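Local coordinates for immunity 23 family protein (Burkholderia dolosa AU0158, PDB 5FFP), which probably acts as an immunity protein (CdiI) that protects its own cell against the toxin of a contact-dependent growth inhibition system, at residues L29-G34 with Y110-V115. Sequence-based numbering, arbitrary orientation.
Sequences LGYFMG and YYIFLV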
loop_
_atom_site.group_PDB
_atom_site.type_symbol
_atom_site.label_atom_id
_atom_site.label_comp_id
_atom_site.label_asym_id
_atom_site.label_seq_id
_atom_site.Cartn_x
_atom_site.Cartn_y
_atom_site.Cartn_z
ATOM N N LEU A 29 12.845 1.085 23.290
ATOM C CA LEU A 29 12.848 -0.176 22.596
ATOM C C LEU A 29 13.887 -0.144 21.493
ATOM O O LEU A 29 14.022 0.841 20.763
ATOM C CB LEU A 29 11.493 -0.469 21.996
ATOM C CG LEU A 29 11.389 -1.835 21.355
ATOM C CD1 LEU A 29 10.021 -2.430 21.604
ATOM C CD2 LEU A 29 11.653 -1.761 19.882
ATOM N N GLY A 30 14.676 -1.209 21.437
ATOM C CA GLY A 30 15.718 -1.306 20.438
ATOM C C GLY A 30 15.826 -2.733 19.991
ATOM O O GLY A 30 15.467 -3.627 20.728
ATOM N N TYR A 31 16.288 -2.905 18.776
ATOM C CA TYR A 31 16.676 -4.183 18.197
ATOM C C TYR A 31 18.221 -4.159 18.100
ATOM O O TYR A 31 18.808 -3.192 17.553
ATOM C CB TYR A 31 16.139 -4.299 16.773
ATOM C CG TYR A 31 14.698 -4.673 16.577
ATOM C CD1 TYR A 31 13.785 -4.716 17.624
ATOM C CD2 TYR A 31 14.237 -4.921 15.325
ATOM C CE1 TYR A 31 12.460 -5.044 17.420
ATOM C CE2 TYR A 31 12.916 -5.238 15.110
ATOM C CZ TYR A 31 12.032 -5.286 16.170
ATOM O OH TYR A 31 10.717 -5.626 15.912
ATOM N N PHE A 32 18.867 -5.184 18.646
ATOM C CA PHE A 32 20.277 -5.486 18.328
ATOM C C PHE A 32 20.286 -6.463 17.148
ATOM O O PHE A 32 19.606 -7.485 17.165
ATOM C CB PHE A 32 20.984 -6.216 19.461
ATOM C CG PHE A 32 21.436 -5.351 20.569
ATOM C CD1 PHE A 32 22.636 -4.700 20.493
ATOM C CD2 PHE A 32 20.694 -5.263 21.726
ATOM C CE1 PHE A 32 23.061 -3.899 21.538
ATOM C CE2 PHE A 32 21.092 -4.467 22.776
ATOM C CZ PHE A 32 22.288 -3.785 22.691
HETATM N N MSE A 33 21.080 -6.145 16.144
HETATM C CA MSE A 33 21.157 -6.954 14.947
HETATM C C MSE A 33 22.622 -7.038 14.596
HETATM O O MSE A 33 23.274 -6.007 14.320
HETATM C CB MSE A 33 20.315 -6.286 13.861
HETATM C CG MSE A 33 18.914 -5.912 14.348
HETATM SE SE MSE A 33 17.955 -5.068 12.846
HETATM C CE MSE A 33 18.729 -3.258 13.012
ATOM N N GLY A 34 23.159 -8.260 14.659
ATOM C CA GLY A 34 24.608 -8.527 14.455
ATOM C C GLY A 34 25.515 -7.607 15.221
ATOM O O GLY A 34 26.516 -7.127 14.693
ATOM N N TYR A 110 13.442 3.429 10.729
ATOM C CA TYR A 110 14.215 2.202 10.635
ATOM C C TYR A 110 13.297 1.176 10.055
ATOM O O TYR A 110 12.272 0.841 10.632
ATOM C CB TYR A 110 14.741 1.771 11.988
ATOM C CG TYR A 110 15.784 2.711 12.593
ATOM C CD1 TYR A 110 17.114 2.666 12.185
ATOM C CD2 TYR A 110 15.449 3.607 13.620
ATOM C CE1 TYR A 110 18.071 3.498 12.755
ATOM C CE2 TYR A 110 16.404 4.448 14.203
ATOM C CZ TYR A 110 17.706 4.395 13.768
ATOM O OH TYR A 110 18.661 5.227 14.324
ATOM N N TYR A 111 13.662 0.690 8.880
ATOM C CA TYR A 111 12.882 -0.322 8.195
ATOM C C TYR A 111 13.671 -1.603 8.245
ATOM O O TYR A 111 14.815 -1.655 7.798
ATOM C CB TYR A 111 12.577 0.136 6.773
ATOM C CG TYR A 111 11.556 1.273 6.788
ATOM C CD1 TYR A 111 10.209 1.008 7.013
ATOM C CD2 TYR A 111 11.949 2.599 6.651
ATOM C CE1 TYR A 111 9.281 2.031 7.082
ATOM C CE2 TYR A 111 11.016 3.631 6.708
ATOM C CZ TYR A 111 9.682 3.338 6.923
ATOM O OH TYR A 111 8.729 4.342 6.979
ATOM N N ILE A 112 13.068 -2.629 8.831
ATOM C CA ILE A 112 13.789 -3.836 9.160
ATOM C C ILE A 112 12.988 -5.006 8.669
ATOM O O ILE A 112 11.835 -5.176 9.072
ATOM C CB ILE A 112 13.991 -3.934 10.678
ATOM C CG1 ILE A 112 14.866 -2.767 11.159
ATOM C CG2 ILE A 112 14.643 -5.264 11.042
ATOM C CD1 ILE A 112 14.676 -2.468 12.620
ATOM N N PHE A 113 13.598 -5.811 7.801
ATOM C CA PHE A 113 12.859 -6.827 7.088
ATOM C C PHE A 113 13.389 -8.207 7.426
ATOM O O PHE A 113 14.577 -8.366 7.682
ATOM C CB PHE A 113 12.952 -6.587 5.579
ATOM C CG PHE A 113 12.421 -5.241 5.122
ATOM C CD1 PHE A 113 11.060 -5.049 4.879
ATOM C CD2 PHE A 113 13.291 -4.189 4.881
ATOM C CE1 PHE A 113 10.572 -3.825 4.444
ATOM C CE2 PHE A 113 12.822 -2.964 4.437
ATOM C CZ PHE A 113 11.457 -2.779 4.213
ATOM N N LEU A 114 12.500 -9.197 7.425
ATOM C CA LEU A 114 12.872 -10.583 7.590
ATOM C C LEU A 114 12.741 -11.322 6.245
ATOM O O LEU A 114 11.673 -11.294 5.617
ATOM C CB LEU A 114 11.958 -11.234 8.610
ATOM C CG LEU A 114 12.391 -12.593 9.172
ATOM C CD1 LEU A 114 13.723 -12.494 9.888
ATOM C CD2 LEU A 114 11.335 -13.139 10.120
ATOM N N VAL A 115 13.817 -11.983 5.813
ATOM C CA VAL A 115 13.782 -12.885 4.652
ATOM C C VAL A 115 14.315 -14.255 5.079
ATOM O O VAL A 115 15.409 -14.358 5.643
ATOM C CB VAL A 115 14.676 -12.360 3.506
ATOM C CG1 VAL A 115 14.751 -13.367 2.365
ATOM C CG2 VAL A 115 14.192 -11.012 2.992
#
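Ile112 sets both of its branches against Tyr31 and Met33, and this small apolar cluster illustrates how strands of two sheets can meet through apolar side chains, with no backbone bond between these two segments. The backbones stay far apart, 9.5 Å between the CA atoms of Tyr31 and Ile112, and the meeting buries a modest 143 Å² summed over both segments.

The aliphatic-aromatic part is made by the longer branch of the isoleucine. With CG1 beside the backbone N (chi1 -63°) and CD1 extended beyond it, the terminal methyl reaches the tyrosine ring, Ile112 CD1 lying 3.7 Å from Tyr31 CD2. CE2 is slightly farther from the same methyl; the approach is oblique, and the CD2 and CE2 carbons take the contact. The phenol oxygen is occupied elsewhere: Tyr31 OH hydrogen-bonds to the carbonyl of Val100, which ties down the far end of the ring while its carbon flank meets the isoleucine.

The second part involves selenium. Met33, present as selenomethionine, runs straight through chi2 and bends at chi3 (-81°), meeting Ile112 tip to tip. Its SE comes 3.8 Å from Ile112 CG2, the short branch, and the terminal CE lies 4.1 Å from Ile112 CD1. Thus the selenium end touches both arms of the isoleucine.

All three residues are buried, close to the centre of the chain. Strand 26-33 belongs to a four-stranded antiparallel sheet and strand 110-117 is an outermost strand, within this chain, of a three-stranded antiparallel sheet, so the cluster forms part of the apolar packing between the two sheets. Val38 of strand 36-44 and Leu123 and Tyr125 of strand 120-127 each touch both Met33 and Ile112, and Phe9 of strand 9-15 meets the Tyr31 ring edge-to-face. Elsewhere on strand 110-117, Phe113 packs against helix 72-83.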